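Side-chain contacts in cytosol aminopeptidase (Coxiella burnetii, PDB 3IJ3), which probably acts as a manganese-dependent metalloaminopeptidase of the M17 family, removing amino-terminal residues from peptides: residues Asp94-Trp99 and Asp119-Glu124; Gln41-Met44 and Asp50-Asp53. All coordinates share one frame; numbering follows the deposited sequence. Where two conformers were deposited one is given.

Interaction 1: Asp94-Trp99 and Asp119-Glu124; sequences DYEYSW and DFEDDE
Tyr95 and Glu96, in the two central positions of a type I beta turn from Asp94 to Tyr97, face Asp119, Phe120 and Glu121 in the loop that leads into helix 123-135. The turn follows strand 85-91 of the N-terminal domain. The inner side is the buried one, although its atoms touch across the segments only at 4.4-4.5 Å. The Tyr95 side chain leaves the backbone toward 119-124, and its CD1 lies 4.5 Å from the carbonyl O of Asp119, while the buried Phe120 brings CD1 to 4.4 Å from Tyr95 O; both approaches are oblique to the rings. The Phe120 side chain also touches Ala129 of the helix, and the phenol of Tyr95 is held at its far end by Glu47.

The solvent side is more polar, and the closest approach is here, between like charges. Glu121, exposed, extends straight beyond CG, whereas the chain of Glu96 bends at chi2 (73°) and crosses the Glu121 side chain at about a right angle. OE1 of Glu96 and OE1 of Glu121 stand 3.0 Å apart, with the carboxylate planes turned 64° to each other. Two acceptors this close cannot bond as anions, and the proximity would probably raise the proton affinity of one of them. Glu121 OE1 also lies 3.2 Å from CG of Glu96. No direct hydrogen bond spans the segments; a water does so instead. It accepts from Glu121 N at 2.7 Å, donates to Tyr95 O at 2.8 Å, and reaches Glu96 OE1 in a weak bond of 3.4 Å.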
loop_
_atom_site.group_PDB
_atom_site.type_symbol
_atom_site.label_atom_id
_atom_site.label_comp_id
_atom_site.label_asym_id
_atom_site.label_seq_id
_atom_site.Cartn_x
_atom_site.Cartn_y
_atom_site.Cartn_z
ATOM N N ASP A 94 29.616 22.324 -25.875
ATOM C CA ASP A 94 31.080 22.459 -25.938
ATOM C C ASP A 94 31.536 21.842 -27.284
ATOM O O ASP A 94 30.790 21.048 -27.861
ATOM C CB ASP A 94 31.730 21.730 -24.763
ATOM C CG ASP A 94 33.219 21.999 -24.659
ATOM O OD1 ASP A 94 33.682 23.044 -25.172
ATOM O OD2 ASP A 94 33.919 21.171 -24.050
ATOM N N TYR A 95 32.727 22.197 -27.798
ATOM C CA TYR A 95 33.195 21.624 -29.068
ATOM C C TYR A 95 33.583 20.132 -28.998
ATOM O O TYR A 95 33.796 19.501 -30.039
ATOM C CB TYR A 95 34.306 22.482 -29.689
ATOM C CG TYR A 95 33.810 23.848 -30.136
ATOM C CD1 TYR A 95 33.080 23.997 -31.320
ATOM C CD2 TYR A 95 34.072 24.993 -29.382
ATOM C CE1 TYR A 95 32.620 25.283 -31.739
ATOM C CE2 TYR A 95 33.613 26.258 -29.788
ATOM C CZ TYR A 95 32.892 26.393 -30.957
ATOM O OH TYR A 95 32.458 27.644 -31.338
ATOM N N GLU A 96 33.650 19.571 -27.786
ATOM C CA GLU A 96 33.974 18.144 -27.595
ATOM C C GLU A 96 32.816 17.297 -27.014
ATOM O O GLU A 96 33.017 16.126 -26.705
ATOM C CB GLU A 96 35.204 17.994 -26.687
ATOM C CG GLU A 96 36.513 18.555 -27.253
ATOM C CD GLU A 96 36.570 20.077 -27.268
ATOM O OE1 GLU A 96 37.038 20.651 -28.278
ATOM O OE2 GLU A 96 36.133 20.704 -26.279
ATOM N N TYR A 97 31.611 17.855 -26.885
ATOM C CA TYR A 97 30.478 17.106 -26.295
ATOM C C TYR A 97 29.854 16.036 -27.229
ATOM O O TYR A 97 29.496 14.945 -26.778
ATOM C CB TYR A 97 29.422 18.072 -25.769
ATOM C CG TYR A 97 28.236 17.389 -25.162
ATOM C CD1 TYR A 97 28.379 16.581 -24.036
ATOM C CD2 TYR A 97 26.963 17.578 -25.676
ATOM C CE1 TYR A 97 27.290 15.949 -23.472
ATOM C CE2 TYR A 97 25.865 16.955 -25.109
ATOM C CZ TYR A 97 26.038 16.146 -24.004
ATOM O OH TYR A 97 24.954 15.525 -23.442
ATOM N N SER A 98 29.703 16.362 -28.504
ATOM C CA SER A 98 29.197 15.409 -29.526
ATOM C C SER A 98 27.703 15.069 -29.569
ATOM O O SER A 98 27.135 15.037 -30.670
ATOM C CB SER A 98 30.036 14.115 -29.520
ATOM O OG SER A 98 31.409 14.430 -29.741
ATOM N N TRP A 99 27.061 14.779 -28.428
ATOM C CA TRP A 99 25.631 14.446 -28.445
ATOM C C TRP A 99 24.729 15.533 -29.007
ATOM O O TRP A 99 23.609 15.224 -29.380
ATOM C CB TRP A 99 25.057 14.041 -27.067
ATOM C CG TRP A 99 25.280 12.632 -26.617
ATOM C CD1 TRP A 99 25.943 12.230 -25.492
ATOM C CD2 TRP A 99 24.827 11.434 -27.264
ATOM N NE1 TRP A 99 25.931 10.865 -25.394
ATOM C CE2 TRP A 99 25.260 10.345 -26.470
ATOM C CE3 TRP A 99 24.115 11.173 -28.445
ATOM C CZ2 TRP A 99 24.995 9.015 -26.804
ATOM C CZ3 TRP A 99 23.848 9.838 -28.783
ATOM C CH2 TRP A 99 24.291 8.778 -27.957
ATOM N N ASP A 119 36.376 21.589 -37.982
ATOM C CA ASP A 119 35.574 22.124 -36.871
ATOM C C ASP A 119 35.760 21.352 -35.570
ATOM O O ASP A 119 35.196 21.741 -34.551
ATOM C CB ASP A 119 34.074 22.103 -37.227
ATOM C CG ASP A 119 33.699 23.107 -38.284
ATOM O OD1 ASP A 119 34.404 24.125 -38.430
ATOM O OD2 ASP A 119 32.673 22.896 -38.964
ATOM N N PHE A 120 36.536 20.265 -35.605
ATOM C CA PHE A 120 36.772 19.416 -34.429
ATOM C C PHE A 120 38.235 19.403 -34.002
ATOM O O PHE A 120 39.127 19.546 -34.828
ATOM C CB PHE A 120 36.275 18.005 -34.731
ATOM C CG PHE A 120 34.820 17.975 -35.103
ATOM C CD1 PHE A 120 33.844 17.803 -34.129
ATOM C CD2 PHE A 120 34.423 18.190 -36.418
ATOM C CE1 PHE A 120 32.492 17.823 -34.465
ATOM C CE2 PHE A 120 33.065 18.208 -36.766
ATOM C CZ PHE A 120 32.103 18.021 -35.790
ATOM N N GLU A 121 38.455 19.240 -32.700
ATOM C CA GLU A 121 39.805 19.212 -32.104
ATOM C C GLU A 121 40.626 18.009 -32.578
ATOM O O GLU A 121 41.837 18.110 -32.777
ATOM C CB GLU A 121 39.660 19.169 -30.578
ATOM C CG GLU A 121 40.973 19.057 -29.760
ATOM C CD GLU A 121 40.696 18.793 -28.270
ATOM O OE1 GLU A 121 39.593 19.153 -27.796
ATOM O OE2 GLU A 121 41.568 18.221 -27.576
ATOM N N ASP A 122 39.946 16.881 -32.809
ATOM C CA ASP A 122 40.586 15.608 -33.191
ATOM C C ASP A 122 39.624 14.716 -34.023
ATOM O O ASP A 122 38.411 14.918 -33.957
ATOM C CB ASP A 122 41.001 14.920 -31.876
ATOM C CG ASP A 122 41.800 13.656 -32.081
ATOM O OD1 ASP A 122 43.030 13.714 -31.866
ATOM O OD2 ASP A 122 41.225 12.622 -32.480
ATOM N N ASP A 123 40.145 13.753 -34.811
ATOM C CA ASP A 123 39.274 12.867 -35.603
ATOM C C ASP A 123 38.293 12.088 -34.729
ATOM O O ASP A 123 37.243 11.642 -35.206
ATOM C CB ASP A 123 40.105 11.866 -36.423
ATOM C CG ASP A 123 40.795 12.501 -37.618
ATOM O OD1 ASP A 123 40.610 13.707 -37.860
ATOM O OD2 ASP A 123 41.516 11.775 -38.331
ATOM N N GLU A 124 38.638 11.918 -33.456
ATOM C CA GLU A 124 37.805 11.155 -32.544
ATOM C C GLU A 124 36.475 11.886 -32.322
ATOM O O GLU A 124 35.417 11.259 -32.334
ATOM C CB GLU A 124 38.505 10.918 -31.205
ATOM C CG GLU A 124 37.634 10.227 -30.152
ATOM C CD GLU A 124 37.162 8.843 -30.564
ATOM O OE1 GLU A 124 37.863 8.173 -31.353
ATOM O OE2 GLU A 124 36.093 8.418 -30.081
HETATM O O HOH W 1 36.309 18.794 -31.048
#

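Interaction 2: Gln41-Met44 and Asp50-Asp53; sequences QPMM and DWLD
The indole of Trp51 carries the methyl group of Met43 on one face, and at its edge, in the ring plane, a water molecule. Met43 CE sits 3.7 Å from Trp51 CG and 4.1 Å from the centroid of the five-membered ring, 26° off the ring normal, so the CH-pi contact is made above the pyrrole part of the indole but displaced toward its rim, where the same methyl also meets Trp51 CB. The second flat group, the amide of Gln41, stands almost perpendicular to the indole, with planes 86° apart, and approaches it obliquely near the indole nitrogen. Gln41 NE2 comes to 3.4 Å from Trp51 NE1, but both are donors and no bond joins them. The polar link is made by the water instead: it accepts from Trp51 NE1 at 3.0 Å and donates to Gln41 OE1 at 2.8 Å, which satisfies the indole N-H and ties it to the amide oxygen.

These residues join the strand and helix of a beta-alpha unit in the N-terminal domain. Strand 38-43 runs beside the parallel strand 85-91 in a mixed sheet, and alternation along it turns Gln41 and Met43 toward helix 48-52, while Pro42 packs against Val92 and Asp119. Trp51 reaches beyond this strand to touch Arg87 and Leu89 of the neighbouring one.

Gln41 reaches the indole with a fully extended chain, CG anti to the backbone N (chi1 177°). Met43 starts in the same way but then bends at chi2 and chi3, which curls its thioether back and presents the terminal methyl, CE, to the indole face.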
loop_
_atom_site.group_PDB
_atom_site.type_symbol
_atom_site.label_atom_id
_atom_site.label_comp_id
_atom_site.label_asym_id
_atom_site.label_seq_id
_atom_site.Cartn_x
_atom_site.Cartn_y
_atom_site.Cartn_z
ATOM N N GLN A 41 27.750 23.319 -39.198
ATOM C CA GLN A 41 28.891 23.819 -38.437
ATOM C C GLN A 41 28.552 24.046 -36.967
ATOM O O GLN A 41 27.616 24.777 -36.667
ATOM C CB GLN A 41 29.346 25.142 -39.057
ATOM C CG GLN A 41 30.513 25.850 -38.336
ATOM C CD GLN A 41 30.928 27.117 -39.025
ATOM O OE1 GLN A 41 30.417 27.450 -40.106
ATOM N NE2 GLN A 41 31.854 27.857 -38.402
ATOM N N PRO A 42 29.325 23.439 -36.047
ATOM C CA PRO A 42 29.042 23.690 -34.639
ATOM C C PRO A 42 29.437 25.116 -34.249
ATOM O O PRO A 42 30.374 25.700 -34.823
ATOM C CB PRO A 42 29.916 22.657 -33.910
ATOM C CG PRO A 42 31.074 22.472 -34.814
ATOM C CD PRO A 42 30.502 22.566 -36.213
ATOM N N MET A 43 28.732 25.664 -33.272
ATOM C CA MET A 43 28.963 27.030 -32.849
ATOM C C MET A 43 28.622 27.228 -31.383
ATOM O O MET A 43 27.663 26.666 -30.875
ATOM C CB MET A 43 28.071 27.957 -33.707
ATOM C CG MET A 43 28.209 29.478 -33.463
ATOM S SD MET A 43 29.866 30.091 -33.746
ATOM C CE MET A 43 30.168 29.761 -35.486
ATOM N N MET A 44 29.451 28.007 -30.697
ATOM C CA MET A 44 29.193 28.375 -29.317
ATOM C C MET A 44 28.986 29.881 -29.305
ATOM O O MET A 44 29.480 30.584 -30.198
ATOM C CB MET A 44 30.331 27.953 -28.387
ATOM C CG MET A 44 30.464 26.455 -28.257
ATOM S SD MET A 44 31.548 25.955 -26.925
ATOM C CE MET A 44 30.549 26.345 -25.482
ATOM N N ASP A 50 32.569 36.959 -33.836
ATOM C CA ASP A 50 33.733 36.941 -34.735
ATOM C C ASP A 50 33.449 36.175 -36.019
ATOM O O ASP A 50 33.927 36.552 -37.082
ATOM C CB ASP A 50 34.951 36.309 -34.054
ATOM C CG ASP A 50 35.558 37.195 -32.991
ATOM O OD1 ASP A 50 35.297 38.412 -32.992
ATOM O OD2 ASP A 50 36.315 36.656 -32.160
ATOM N N TRP A 51 32.710 35.074 -35.919
ATOM C CA TRP A 51 32.375 34.310 -37.106
ATOM C C TRP A 51 31.511 35.164 -38.041
ATOM O O TRP A 51 31.768 35.215 -39.243
ATOM C CB TRP A 51 31.646 33.013 -36.765
ATOM C CG TRP A 51 31.318 32.249 -37.986
ATOM C CD1 TRP A 51 32.169 31.470 -38.709
ATOM C CD2 TRP A 51 30.056 32.189 -38.648
ATOM N NE1 TRP A 51 31.516 30.928 -39.781
ATOM C CE2 TRP A 51 30.214 31.350 -39.766
ATOM C CE3 TRP A 51 28.803 32.765 -38.406
ATOM C CZ2 TRP A 51 29.173 31.075 -40.642
ATOM C CZ3 TRP A 51 27.772 32.498 -39.283
ATOM C CH2 TRP A 51 27.963 31.658 -40.386
ATOM N N LEU A 52 30.496 35.830 -37.486
ATOM C CA LEU A 52 29.595 36.679 -38.293
ATOM C C LEU A 52 30.355 37.731 -39.080
ATOM O O LEU A 52 30.003 38.038 -40.214
ATOM C CB LEU A 52 28.524 37.335 -37.429
ATOM C CG LEU A 52 27.420 36.390 -36.957
ATOM C CD1 LEU A 52 26.625 36.987 -35.796
ATOM C CD2 LEU A 52 26.503 35.986 -38.136
ATOM N N ASP A 53 31.418 38.265 -38.484
ATOM C CA ASP A 53 32.241 39.266 -39.158
ATOM C C ASP A 53 32.880 38.752 -40.447
ATOM O O ASP A 53 33.281 39.566 -41.288
ATOM C CB ASP A 53 33.330 39.785 -38.218
ATOM C CG ASP A 53 32.777 40.641 -37.094
ATOM O OD1 ASP A 53 31.706 41.261 -37.279
ATOM O OD2 ASP A 53 33.438 40.725 -36.031
HETATM O O HOH W 2 31.930 28.875 -41.994
#

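The two contacts share the N-terminal domain and lie in series along the chain, their centres 15 Å apart. They meet directly: Tyr95 OH of interaction 1 makes a probable hydrogen bond of 3.1 Å with Met44 N, just past the end of the strand used in interaction 2. Asp119 adds packing from the other loop, its OD2 lying 3.5 Å from Pro42 CD and 3.7 Å from Gln41 CG. Gln41 thus belongs to both neighbourhoods. Neither contact includes a residue of the metal site, where Lys250, Asp255, Asp273 and Glu334 surround a lithium ion in the catalytic domain; interaction 2 is centred about 35 Å from the centre of the chain, interaction 1 about 23 Å.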